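Flavin reductase (Uncultured bacterium, PDB 5CHO) binds FAD and probably supplies reduced flavin to the partner tryptophan halogenase of a bacterial two-component system. Local coordinates at residues T49-G54 / M61-F66; V80-A85 / D159-V164; G97-A102 / L144-C149. All coordinates share one frame; numbering follows the deposited sequence.

Contact 1: T49-G54 / M61-F66; sequences TVVTVG and MTANSF. With FAD (flavin-adenine dinucleotide), chain I.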
loop_
_atom_site.group_PDB
_atom_site.type_symbol
_atom_site.label_atom_id
_atom_site.label_comp_id
_atom_site.label_asym_id
_atom_site.label_seq_id
_atom_site.Cartn_x
_atom_site.Cartn_y
_atom_site.Cartn_z
ATOM N N THR A 49 -0.835 2.670 9.746
ATOM C CA THR A 49 -0.586 4.063 10.124
ATOM C C THR A 49 -1.774 4.723 10.806
ATOM O O THR A 49 -2.891 4.205 10.793
ATOM C CB THR A 49 -0.238 4.945 8.908
ATOM O OG1 THR A 49 -1.439 5.274 8.205
ATOM C CG2 THR A 49 0.717 4.244 7.963
ATOM N N VAL A 50 -1.504 5.874 11.412
ATOM C CA VAL A 50 -2.550 6.801 11.809
ATOM C C VAL A 50 -2.368 8.109 11.050
ATOM O O VAL A 50 -1.338 8.772 11.166
ATOM C CB VAL A 50 -2.542 7.068 13.321
ATOM C CG1 VAL A 50 -3.491 8.205 13.660
ATOM C CG2 VAL A 50 -2.940 5.813 14.069
ATOM N N VAL A 51 -3.380 8.454 10.262
ATOM C CA VAL A 51 -3.415 9.701 9.514
ATOM C C VAL A 51 -4.101 10.776 10.347
ATOM O O VAL A 51 -5.171 10.534 10.902
ATOM C CB VAL A 51 -4.153 9.510 8.177
ATOM C CG1 VAL A 51 -4.294 10.825 7.438
ATOM C CG2 VAL A 51 -3.433 8.471 7.328
ATOM N N THR A 52 -3.481 11.952 10.454
ATOM C CA THR A 52 -3.987 13.010 11.331
ATOM C C THR A 52 -3.984 14.386 10.667
ATOM O O THR A 52 -3.211 14.636 9.742
ATOM C CB THR A 52 -3.147 13.112 12.618
ATOM O OG1 THR A 52 -1.839 13.605 12.303
ATOM C CG2 THR A 52 -3.024 11.757 13.290
ATOM N N VAL A 53 -4.853 15.273 11.146
ATOM C CA VAL A 53 -4.777 16.689 10.799
ATOM C C VAL A 53 -4.713 17.512 12.082
ATOM O O VAL A 53 -5.138 17.053 13.143
ATOM C CB VAL A 53 -5.981 17.164 9.961
ATOM C CG1 VAL A 53 -6.065 16.385 8.655
ATOM C CG2 VAL A 53 -7.271 17.023 10.749
ATOM N N GLY A 54 -4.187 18.728 11.980
ATOM C CA GLY A 54 -4.207 19.667 13.087
ATOM C C GLY A 54 -5.307 20.689 12.883
ATOM O O GLY A 54 -6.402 20.350 12.434
ATOM N N MET A 61 -7.341 9.120 12.171
ATOM C CA MET A 61 -7.972 7.897 11.697
ATOM C C MET A 61 -6.895 6.876 11.344
ATOM O O MET A 61 -5.767 7.233 10.997
ATOM C CB MET A 61 -8.870 8.170 10.485
ATOM C CG MET A 61 -8.126 8.690 9.262
ATOM S SD MET A 61 -7.837 7.473 7.963
ATOM C CE MET A 61 -9.463 7.317 7.237
ATOM N N THR A 62 -7.259 5.604 11.445
ATOM C CA THR A 62 -6.333 4.522 11.167
ATOM C C THR A 62 -6.392 4.165 9.684
ATOM O O THR A 62 -7.468 3.991 9.113
ATOM C CB THR A 62 -6.645 3.287 12.030
ATOM O OG1 THR A 62 -6.393 3.583 13.408
ATOM C CG2 THR A 62 -5.796 2.102 11.598
ATOM N N ALA A 63 -5.223 4.069 9.064
ATOM C CA ALA A 63 -5.131 3.783 7.635
ATOM C C ALA A 63 -3.997 2.814 7.336
ATOM O O ALA A 63 -2.905 2.947 7.883
ATOM C CB ALA A 63 -4.939 5.067 6.853
ATOM N N ASN A 64 -4.270 1.835 6.476
ATOM C CA ASN A 64 -3.240 0.925 5.982
ATOM C C ASN A 64 -3.065 1.051 4.468
ATOM O O ASN A 64 -2.300 0.304 3.856
ATOM C CB ASN A 64 -3.565 -0.526 6.373
ATOM C CG ASN A 64 -4.630 -1.160 5.489
ATOM O OD1 ASN A 64 -5.464 -0.472 4.897
ATOM N ND2 ASN A 64 -4.619 -2.489 5.418
ATOM N N SER A 65 -3.777 2.006 3.872
ATOM C CA SER A 65 -3.680 2.252 2.437
ATOM C C SER A 65 -2.504 3.172 2.112
ATOM O O SER A 65 -2.342 3.609 0.972
ATOM C CB SER A 65 -4.975 2.870 1.908
ATOM O OG SER A 65 -5.209 4.135 2.503
ATOM N N PHE A 66 -1.692 3.466 3.123
ATOM C CA PHE A 66 -0.532 4.327 2.949
ATOM C C PHE A 66 0.475 3.677 2.005
ATOM O O PHE A 66 0.788 2.496 2.137
ATOM C CB PHE A 66 0.118 4.625 4.299
ATOM C CG PHE A 66 1.403 5.402 4.197
ATOM C CD1 PHE A 66 1.395 6.780 4.107
ATOM C CD2 PHE A 66 2.620 4.746 4.192
ATOM C CE1 PHE A 66 2.580 7.489 4.018
ATOM C CE2 PHE A 66 3.806 5.446 4.103
ATOM C CZ PHE A 66 3.787 6.818 4.014
HETATM P PA FAD I . -15.780 8.089 10.239
HETATM O O1A FAD I . -16.518 9.376 10.480
HETATM O O2A FAD I . -15.506 7.399 11.517
HETATM O O5B FAD I . -16.673 7.109 9.311
HETATM C C5B FAD I . -16.180 5.789 9.050
HETATM C C4B FAD I . -17.317 4.895 8.432
HETATM O O4B FAD I . -18.203 4.645 9.334
HETATM C C3B FAD I . -18.031 5.655 7.320
HETATM O O3B FAD I . -18.320 4.817 6.253
HETATM C C2B FAD I . -19.320 6.173 7.955
HETATM O O2B FAD I . -20.475 6.092 6.957
HETATM C C1B FAD I . -19.572 5.383 8.938
HETATM N N9A FAD I . -20.034 6.131 10.050
HETATM C C8A FAD I . -19.318 6.536 11.127
HETATM N N7A FAD I . -20.151 7.226 11.945
HETATM C C5A FAD I . -21.379 7.249 11.370
HETATM C C6A FAD I . -22.584 7.813 11.762
HETATM N N6A FAD I . -23.007 8.576 12.927
HETATM N N1A FAD I . -23.680 7.679 10.979
HETATM C C2A FAD I . -23.605 6.991 9.796
HETATM N N3A FAD I . -22.415 6.439 9.400
HETATM C C4A FAD I . -21.305 6.570 10.194
HETATM N N1 FAD I . -10.354 3.600 6.331
HETATM C C2 FAD I . -10.068 4.340 5.103
HETATM O O2 FAD I . -10.884 5.160 4.667
HETATM N N3 FAD I . -8.822 4.105 4.383
HETATM C C4 FAD I . -7.885 3.152 4.886
HETATM O O4 FAD I . -6.903 2.973 4.316
HETATM C C4X FAD I . -8.192 2.400 6.145
HETATM N N5 FAD I . -7.270 1.439 6.667
HETATM C C5X FAD I . -7.573 0.704 7.921
HETATM C C6 FAD I . -6.651 -0.252 8.442
HETATM C C7 FAD I . -6.949 -0.946 9.623
HETATM C C7M FAD I . -5.740 -1.892 9.896
HETATM C C8 FAD I . -8.152 -0.685 10.282
HETATM C C8M FAD I . -8.362 -1.522 11.588
HETATM C C9 FAD I . -9.052 0.256 9.766
HETATM C C9A FAD I . -8.770 0.952 8.582
HETATM N N10 FAD I . -9.722 1.931 8.060
HETATM C C10 FAD I . -9.419 2.647 6.837
HETATM C "C1'" FAD I . -11.014 2.208 8.753
HETATM C "C2'" FAD I . -10.973 3.592 9.430
HETATM O "O2'" FAD I . -9.881 3.647 10.296
HETATM C "C3'" FAD I . -12.262 3.779 10.195
HETATM O "O3'" FAD I . -13.329 3.803 9.298
HETATM C "C4'" FAD I . -12.236 5.091 10.986
HETATM O "O4'" FAD I . -13.279 5.102 11.874
HETATM C "C5'" FAD I . -12.381 6.288 10.024
HETATM O "O5'" FAD I . -12.365 7.501 10.766
HETATM P P FAD I . -13.081 8.815 10.149
HETATM O O1P FAD I . -13.390 9.781 11.263
HETATM O O2P FAD I . -12.168 9.469 9.105
HETATM O O3P FAD I . -14.420 8.363 9.465
#

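Contact 2: V80-A85 / D159-V164; sequences VECDAA and DHSIFV. With FAD (flavin-adenine dinucleotide), chain I.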
loop_
_atom_site.group_PDB
_atom_site.type_symbol
_atom_site.label_atom_id
_atom_site.label_comp_id
_atom_site.label_asym_id
_atom_site.label_seq_id
_atom_site.Cartn_x
_atom_site.Cartn_y
_atom_site.Cartn_z
ATOM N N VAL A 80 -8.882 7.274 1.351
ATOM C CA VAL A 80 -9.854 7.552 2.400
ATOM C C VAL A 80 -11.282 7.486 1.871
ATOM O O VAL A 80 -11.626 8.112 0.868
ATOM C CB VAL A 80 -9.601 8.932 3.040
ATOM C CG1 VAL A 80 -10.552 9.167 4.207
ATOM C CG2 VAL A 80 -8.157 9.032 3.496
ATOM N N GLU A 81 -12.090 6.696 2.567
ATOM C CA GLU A 81 -13.517 6.551 2.311
ATOM C C GLU A 81 -14.211 7.899 2.143
ATOM O O GLU A 81 -13.956 8.827 2.906
ATOM C CB GLU A 81 -14.156 5.787 3.468
ATOM C CG GLU A 81 -15.289 4.869 3.096
ATOM C CD GLU A 81 -16.016 4.365 4.323
ATOM O OE1 GLU A 81 -15.339 4.039 5.321
ATOM O OE2 GLU A 81 -17.263 4.301 4.296
ATOM N N CYS A 82 -15.077 8.005 1.139
ATOM C CA CYS A 82 -15.778 9.255 0.867
ATOM C C CYS A 82 -16.638 9.680 2.054
ATOM O O CYS A 82 -16.716 10.864 2.376
ATOM C CB CYS A 82 -16.645 9.135 -0.388
ATOM S SG CYS A 82 -15.742 9.449 -1.939
ATOM N N ASP A 83 -17.282 8.709 2.696
ATOM C CA ASP A 83 -18.172 8.983 3.820
ATOM C C ASP A 83 -17.452 9.178 5.150
ATOM O O ASP A 83 -18.092 9.468 6.163
ATOM C CB ASP A 83 -19.164 7.831 3.986
ATOM C CG ASP A 83 -20.006 7.600 2.752
ATOM O OD1 ASP A 83 -20.154 8.540 1.945
ATOM O OD2 ASP A 83 -20.516 6.471 2.586
ATOM N N ALA A 84 -16.131 9.035 5.155
ATOM C CA ALA A 84 -15.377 9.181 6.392
ATOM C C ALA A 84 -15.085 10.644 6.675
ATOM O O ALA A 84 -14.879 11.434 5.758
ATOM C CB ALA A 84 -14.085 8.374 6.321
ATOM N N ALA A 85 -15.059 10.990 7.957
ATOM C CA ALA A 85 -14.861 12.368 8.379
ATOM C C ALA A 85 -13.501 12.909 7.943
ATOM O O ALA A 85 -13.370 14.097 7.636
ATOM C CB ALA A 85 -15.020 12.480 9.890
ATOM N N ASP A 159 -15.631 4.595 -4.077
ATOM C CA ASP A 159 -16.138 4.967 -2.758
ATOM C C ASP A 159 -15.022 5.506 -1.846
ATOM O O ASP A 159 -15.257 5.813 -0.677
ATOM C CB ASP A 159 -16.857 3.778 -2.107
ATOM C CG ASP A 159 -15.967 2.555 -1.933
ATOM O OD1 ASP A 159 -14.739 2.700 -1.751
ATOM O OD2 ASP A 159 -16.512 1.434 -1.971
ATOM N N HIS A 160 -13.813 5.601 -2.394
ATOM C CA HIS A 160 -12.689 6.260 -1.728
ATOM C C HIS A 160 -12.176 7.387 -2.608
ATOM O O HIS A 160 -12.514 7.466 -3.789
ATOM C CB HIS A 160 -11.535 5.289 -1.448
ATOM C CG HIS A 160 -11.746 4.402 -0.261
ATOM N ND1 HIS A 160 -12.776 3.494 -0.177
ATOM C CD2 HIS A 160 -11.021 4.257 0.875
ATOM C CE1 HIS A 160 -12.692 2.842 0.971
ATOM N NE2 HIS A 160 -11.638 3.289 1.627
ATOM N N SER A 161 -11.358 8.256 -2.028
ATOM C CA SER A 161 -10.537 9.169 -2.809
ATOM C C SER A 161 -9.080 8.889 -2.493
ATOM O O SER A 161 -8.746 8.527 -1.366
ATOM C CB SER A 161 -10.881 10.630 -2.512
ATOM O OG SER A 161 -12.155 10.968 -3.028
ATOM N N ILE A 162 -8.218 9.061 -3.489
ATOM C CA ILE A 162 -6.783 8.910 -3.299
ATOM C C ILE A 162 -6.170 10.269 -3.005
ATOM O O ILE A 162 -6.167 11.154 -3.860
ATOM C CB ILE A 162 -6.108 8.287 -4.538
ATOM C CG1 ILE A 162 -6.693 6.897 -4.816
ATOM C CG2 ILE A 162 -4.604 8.177 -4.332
ATOM C CD1 ILE A 162 -6.460 6.402 -6.234
ATOM N N PHE A 163 -5.644 10.428 -1.794
ATOM C CA PHE A 163 -5.049 11.691 -1.376
ATOM C C PHE A 163 -3.536 11.612 -1.520
ATOM O O PHE A 163 -2.882 10.866 -0.797
ATOM C CB PHE A 163 -5.417 12.019 0.075
ATOM C CG PHE A 163 -6.864 12.364 0.272
ATOM C CD1 PHE A 163 -7.818 11.371 0.378
ATOM C CD2 PHE A 163 -7.271 13.684 0.347
ATOM C CE1 PHE A 163 -9.150 11.685 0.561
ATOM C CE2 PHE A 163 -8.600 14.004 0.530
ATOM C CZ PHE A 163 -9.542 13.001 0.635
ATOM N N VAL A 164 -2.987 12.395 -2.444
ATOM C CA VAL A 164 -1.548 12.422 -2.668
ATOM C C VAL A 164 -0.950 13.584 -1.890
ATOM O O VAL A 164 -1.362 14.731 -2.063
ATOM C CB VAL A 164 -1.199 12.571 -4.159
ATOM C CG1 VAL A 164 0.300 12.427 -4.370
ATOM C CG2 VAL A 164 -1.949 11.544 -4.984
HETATM P PA FAD I . -15.780 8.089 10.239
HETATM O O1A FAD I . -16.518 9.376 10.480
HETATM O O2A FAD I . -15.506 7.399 11.517
HETATM O O5B FAD I . -16.673 7.109 9.311
HETATM C C5B FAD I . -16.180 5.789 9.050
HETATM C C4B FAD I . -17.317 4.895 8.432
HETATM O O4B FAD I . -18.203 4.645 9.334
HETATM C C3B FAD I . -18.031 5.655 7.320
HETATM O O3B FAD I . -18.320 4.817 6.253
HETATM C C2B FAD I . -19.320 6.173 7.955
HETATM O O2B FAD I . -20.475 6.092 6.957
HETATM C C1B FAD I . -19.572 5.383 8.938
HETATM N N9A FAD I . -20.034 6.131 10.050
HETATM C C8A FAD I . -19.318 6.536 11.127
HETATM N N7A FAD I . -20.151 7.226 11.945
HETATM C C5A FAD I . -21.379 7.249 11.370
HETATM C C6A FAD I . -22.584 7.813 11.762
HETATM N N6A FAD I . -23.007 8.576 12.927
HETATM N N1A FAD I . -23.680 7.679 10.979
HETATM C C2A FAD I . -23.605 6.991 9.796
HETATM N N3A FAD I . -22.415 6.439 9.400
HETATM C C4A FAD I . -21.305 6.570 10.194
HETATM N N1 FAD I . -10.354 3.600 6.331
HETATM C C2 FAD I . -10.068 4.340 5.103
HETATM O O2 FAD I . -10.884 5.160 4.667
HETATM N N3 FAD I . -8.822 4.105 4.383
HETATM C C4 FAD I . -7.885 3.152 4.886
HETATM O O4 FAD I . -6.903 2.973 4.316
HETATM C C4X FAD I . -8.192 2.400 6.145
HETATM N N5 FAD I . -7.270 1.439 6.667
HETATM C C5X FAD I . -7.573 0.704 7.921
HETATM C C6 FAD I . -6.651 -0.252 8.442
HETATM C C7 FAD I . -6.949 -0.946 9.623
HETATM C C7M FAD I . -5.740 -1.892 9.896
HETATM C C8 FAD I . -8.152 -0.685 10.282
HETATM C C8M FAD I . -8.362 -1.522 11.588
HETATM C C9 FAD I . -9.052 0.256 9.766
HETATM C C9A FAD I . -8.770 0.952 8.582
HETATM N N10 FAD I . -9.722 1.931 8.060
HETATM C C10 FAD I . -9.419 2.647 6.837
HETATM C "C1'" FAD I . -11.014 2.208 8.753
HETATM C "C2'" FAD I . -10.973 3.592 9.430
HETATM O "O2'" FAD I . -9.881 3.647 10.296
HETATM C "C3'" FAD I . -12.262 3.779 10.195
HETATM O "O3'" FAD I . -13.329 3.803 9.298
HETATM C "C4'" FAD I . -12.236 5.091 10.986
HETATM O "O4'" FAD I . -13.279 5.102 11.874
HETATM C "C5'" FAD I . -12.381 6.288 10.024
HETATM O "O5'" FAD I . -12.365 7.501 10.766
HETATM P P FAD I . -13.081 8.815 10.149
HETATM O O1P FAD I . -13.390 9.781 11.263
HETATM O O2P FAD I . -12.168 9.469 9.105
HETATM O O3P FAD I . -14.420 8.363 9.465
#

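Contact 3: G97-A102 / L144-C149; sequences GVSVLA and LAWFEC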
loop_
_atom_site.group_PDB
_atom_site.type_symbol
_atom_site.label_atom_id
_atom_site.label_comp_id
_atom_site.label_asym_id
_atom_site.label_seq_id
_atom_site.Cartn_x
_atom_site.Cartn_y
_atom_site.Cartn_z
ATOM N N GLY A 97 -0.635 14.570 8.876
ATOM C CA GLY A 97 0.444 13.774 9.426
ATOM C C GLY A 97 0.194 12.299 9.193
ATOM O O GLY A 97 -0.943 11.875 8.992
ATOM N N VAL A 98 1.271 11.522 9.199
ATOM C CA VAL A 98 1.195 10.073 9.090
ATOM C C VAL A 98 2.194 9.465 10.064
ATOM O O VAL A 98 3.366 9.836 10.057
ATOM C CB VAL A 98 1.504 9.597 7.647
ATOM C CG1 VAL A 98 1.462 8.077 7.544
ATOM C CG2 VAL A 98 0.546 10.238 6.641
ATOM N N SER A 99 1.729 8.542 10.904
ATOM C CA SER A 99 2.604 7.839 11.840
ATOM C C SER A 99 2.540 6.346 11.574
ATOM O O SER A 99 1.464 5.758 11.592
ATOM C CB SER A 99 2.212 8.126 13.293
ATOM O OG SER A 99 2.046 9.511 13.527
ATOM N N VAL A 100 3.697 5.736 11.348
ATOM C CA VAL A 100 3.771 4.311 11.074
ATOM C C VAL A 100 3.873 3.584 12.408
ATOM O O VAL A 100 4.773 3.849 13.205
ATOM C CB VAL A 100 4.970 3.987 10.165
ATOM C CG1 VAL A 100 5.117 2.486 9.966
ATOM C CG2 VAL A 100 4.807 4.690 8.827
ATOM N N LEU A 101 2.957 2.653 12.646
ATOM C CA LEU A 101 2.775 2.119 13.991
ATOM C C LEU A 101 3.645 0.915 14.308
ATOM O O LEU A 101 3.786 -0.006 13.503
ATOM C CB LEU A 101 1.308 1.747 14.207
ATOM C CG LEU A 101 0.324 2.919 14.159
ATOM C CD1 LEU A 101 -1.090 2.419 14.388
ATOM C CD2 LEU A 101 0.694 3.999 15.176
ATOM N N ALA A 102 4.221 0.945 15.507
ATOM C CA ALA A 102 4.947 -0.191 16.062
ATOM C C ALA A 102 3.974 -1.257 16.548
ATOM O O ALA A 102 2.780 -0.999 16.696
ATOM C CB ALA A 102 5.849 0.261 17.192
ATOM N N LEU A 144 7.238 3.968 14.415
ATOM C CA LEU A 144 8.413 3.610 13.635
ATOM C C LEU A 144 8.892 4.776 12.775
ATOM O O LEU A 144 10.080 4.882 12.478
ATOM C CB LEU A 144 8.115 2.392 12.758
ATOM C CG LEU A 144 7.709 1.129 13.527
ATOM C CD1 LEU A 144 7.509 -0.039 12.567
ATOM C CD2 LEU A 144 8.711 0.788 14.622
ATOM N N ALA A 145 7.965 5.644 12.374
ATOM C CA ALA A 145 8.301 6.784 11.522
ATOM C C ALA A 145 7.220 7.868 11.535
ATOM O O ALA A 145 6.053 7.588 11.808
ATOM C CB ALA A 145 8.544 6.310 10.093
ATOM N N TRP A 146 7.626 9.101 11.235
ATOM C CA TRP A 146 6.704 10.227 11.086
ATOM C C TRP A 146 6.806 10.863 9.704
ATOM O O TRP A 146 7.889 10.937 9.124
ATOM C CB TRP A 146 6.974 11.307 12.142
ATOM C CG TRP A 146 6.583 10.965 13.551
ATOM C CD1 TRP A 146 5.741 9.972 13.964
ATOM C CD2 TRP A 146 7.013 11.642 14.739
ATOM N NE1 TRP A 146 5.625 9.988 15.334
ATOM C CE2 TRP A 146 6.400 11.003 15.834
ATOM C CE3 TRP A 146 7.862 12.724 14.980
ATOM C CZ2 TRP A 146 6.608 11.414 17.148
ATOM C CZ3 TRP A 146 8.068 13.128 16.281
ATOM C CH2 TRP A 146 7.445 12.476 17.349
ATOM N N PHE A 147 5.666 11.308 9.179
ATOM C CA PHE A 147 5.631 12.115 7.963
ATOM C C PHE A 147 4.695 13.297 8.168
ATOM O O PHE A 147 3.658 13.161 8.816
ATOM C CB PHE A 147 5.145 11.325 6.742
ATOM C CG PHE A 147 5.939 10.086 6.440
ATOM C CD1 PHE A 147 7.015 10.121 5.561
ATOM C CD2 PHE A 147 5.604 8.880 7.035
ATOM C CE1 PHE A 147 7.739 8.973 5.283
ATOM C CE2 PHE A 147 6.317 7.732 6.756
ATOM C CZ PHE A 147 7.390 7.779 5.883
ATOM N N GLU A 148 5.063 14.452 7.621
ATOM C CA GLU A 148 4.118 15.553 7.449
ATOM C C GLU A 148 3.969 15.817 5.965
ATOM O O GLU A 148 4.949 15.781 5.219
ATOM C CB GLU A 148 4.571 16.828 8.164
ATOM C CG GLU A 148 4.656 16.719 9.671
ATOM C CD GLU A 148 5.053 18.033 10.312
ATOM O OE1 GLU A 148 4.150 18.837 10.627
ATOM O OE2 GLU A 148 6.266 18.272 10.491
ATOM N N CYS A 149 2.741 16.090 5.543
ATOM C CA CYS A 149 2.441 16.221 4.128
ATOM C C CYS A 149 1.524 17.394 3.849
ATOM O O CYS A 149 0.695 17.762 4.680
ATOM C CB CYS A 149 1.786 14.937 3.614
ATOM S SG CYS A 149 2.646 13.415 4.070
#

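Contact 1: T49-G54 / M61-F66
Thr49 lays its methyl CG2 against the CB of Phe66, 3.7 Å away, the two side chains crossing at about a right angle. The other branch of the threonine reaches across to the partner strand: with chi1 at 78°, OG1 sits between the backbone N and the carbonyl carbon, and from there it donates to Ala63 O at 2.8 Å. That carbonyl also accepts from Thr49 N, nearly along the C=O axis, so a single oxygen is gripped by two donors from one residue. A threonine suits the place, offering both hydroxyl and methyl. Strands 46-53 and 59-63 form an antiparallel beta hairpin in the flavin reductase-like domain, consistent with the split barrel of this family, with Thr49 opposite Ala63 and Val51 opposite Met61 as hydrogen-bonded pairs. On the face carrying these four side chains, Val51 CG2 meets Ala63 CB at 3.8 Å; the alanine is small enough to let the valine close in. Met61, bent at its second and third torsions, brings CE to 3.6 Å from FAD O2. The other edge of strand 59-63 serves the cofactor: Thr62 O accepts from FAD O2' at 2.7 Å, and beyond the strand Asn64 N donates to FAD N5 at 3.0 Å. Thr62 OG1 is engaged by Ala109 O, while Phe44 of the second subunit meets the Phe66 ring edge-to-face.

Contact 2: V80-A85 / D159-V164
The imidazole of His160 carries the backbone of Glu81 on one face, with Glu81 CA lying 3.6 Å above the ring plane over its centre. Glu81 CB adds a CH-pi contact to this face, 4.2 Å from the ring centroid. At the edge, with Asp159 CG in the ring plane, His160 ND1 donates to Asp159 OD1 at 2.6 Å, meeting it on the anti side, 29° out of the carboxylate plane, and holding the imidazole's rotation. Asp159 OD2 is in turn bound by the backbone N of Leu71 and Asp72 of the second subunit, so the neighbouring chain positions the residue that positions the histidine. The Phe163 ring meets Val80 obliquely, CE1 reaching Val80 CB at 3.7 Å; a branched aliphatic carbon suits this buried spot beside an aromatic. Paired backbone bonds join Val80 and Ser161, and Cys82 N donates to Asp159 O at 2.9 Å. Glu81 N points almost straight at FAD O2, the N-H...O angle being 177°, and Ala85 N donates to FAD O3P at 3.1 Å. This is the end of an antiparallel strand pair with a type I turn, Glu81 to Ala84, after it: backbone N-H groups before and after the turn meet the flavin and the diphosphate in the FAD pocket.

Contact 3: G97-A102 / L144-C149
Phe147 turns CG anti to its carbonyl carbon (chi1 -57°), which brings the edge of the phenyl ring to Val100 CG2, a methyl lying in the ring plane 4.0 Å from Phe147 CE2. Leu144 has CG in the same relation to its backbone; with CD1 running on extended (chi2 -177°) toward Leu101 O, the other branch, CD2, packs 3.9 Å from Ala102 CB. The CB of Leu144 also lies 4.1 Å from Val100 CG1, the two side chains meeting at about a right angle. An alanine in place of Leu144 would keep the CB that meets Val100 but would probably leave a gap beside Ala102, whose CB would lose its apolar partner. Strands 95-100 and 145-157 run antiparallel here, Val98 and Phe147 exchanging two backbone bonds. On the other face Ser99 OG touches Trp146 CD1 at 3.7 Å. The short serine can lie beside the indole and still reach the backbone N of Ala140, while the indole N-H has the carbonyl of the same residue. The chemistry is thus divided: branched and aromatic carbon on the side of Val98, Val100 and Phe147, and on the opposite side polar groups with partners, Ser99 OG and Trp146 NE1 on backbone and Glu148 on the hydroxyls of Thr135 and Thr169.

All three contacts belong to one curled antiparallel sheet. Contacts 1 and 3 lie closest, their centres 8 Å apart, since strands 46-53 and 95-100 are neighbours: Val50 and Thr52 probably bond to Ser99 and Gly97. Contact 2 is 11 Å from contact 1, which it touches where Met61 CE packs on Val80 CG1, and 19 Å from contact 3, to which it is linked through the adjoining strands 145-157 and 160-172. Along the chain contact 1 closes first, and contact 3 is nested inside the long loop that contact 2 closes. Contacts 1 and 2 bring two strand ends to FAD, whereas contact 3 joins strands 95-100 and 145-157 away from the cofactor; all three touch the second subunit.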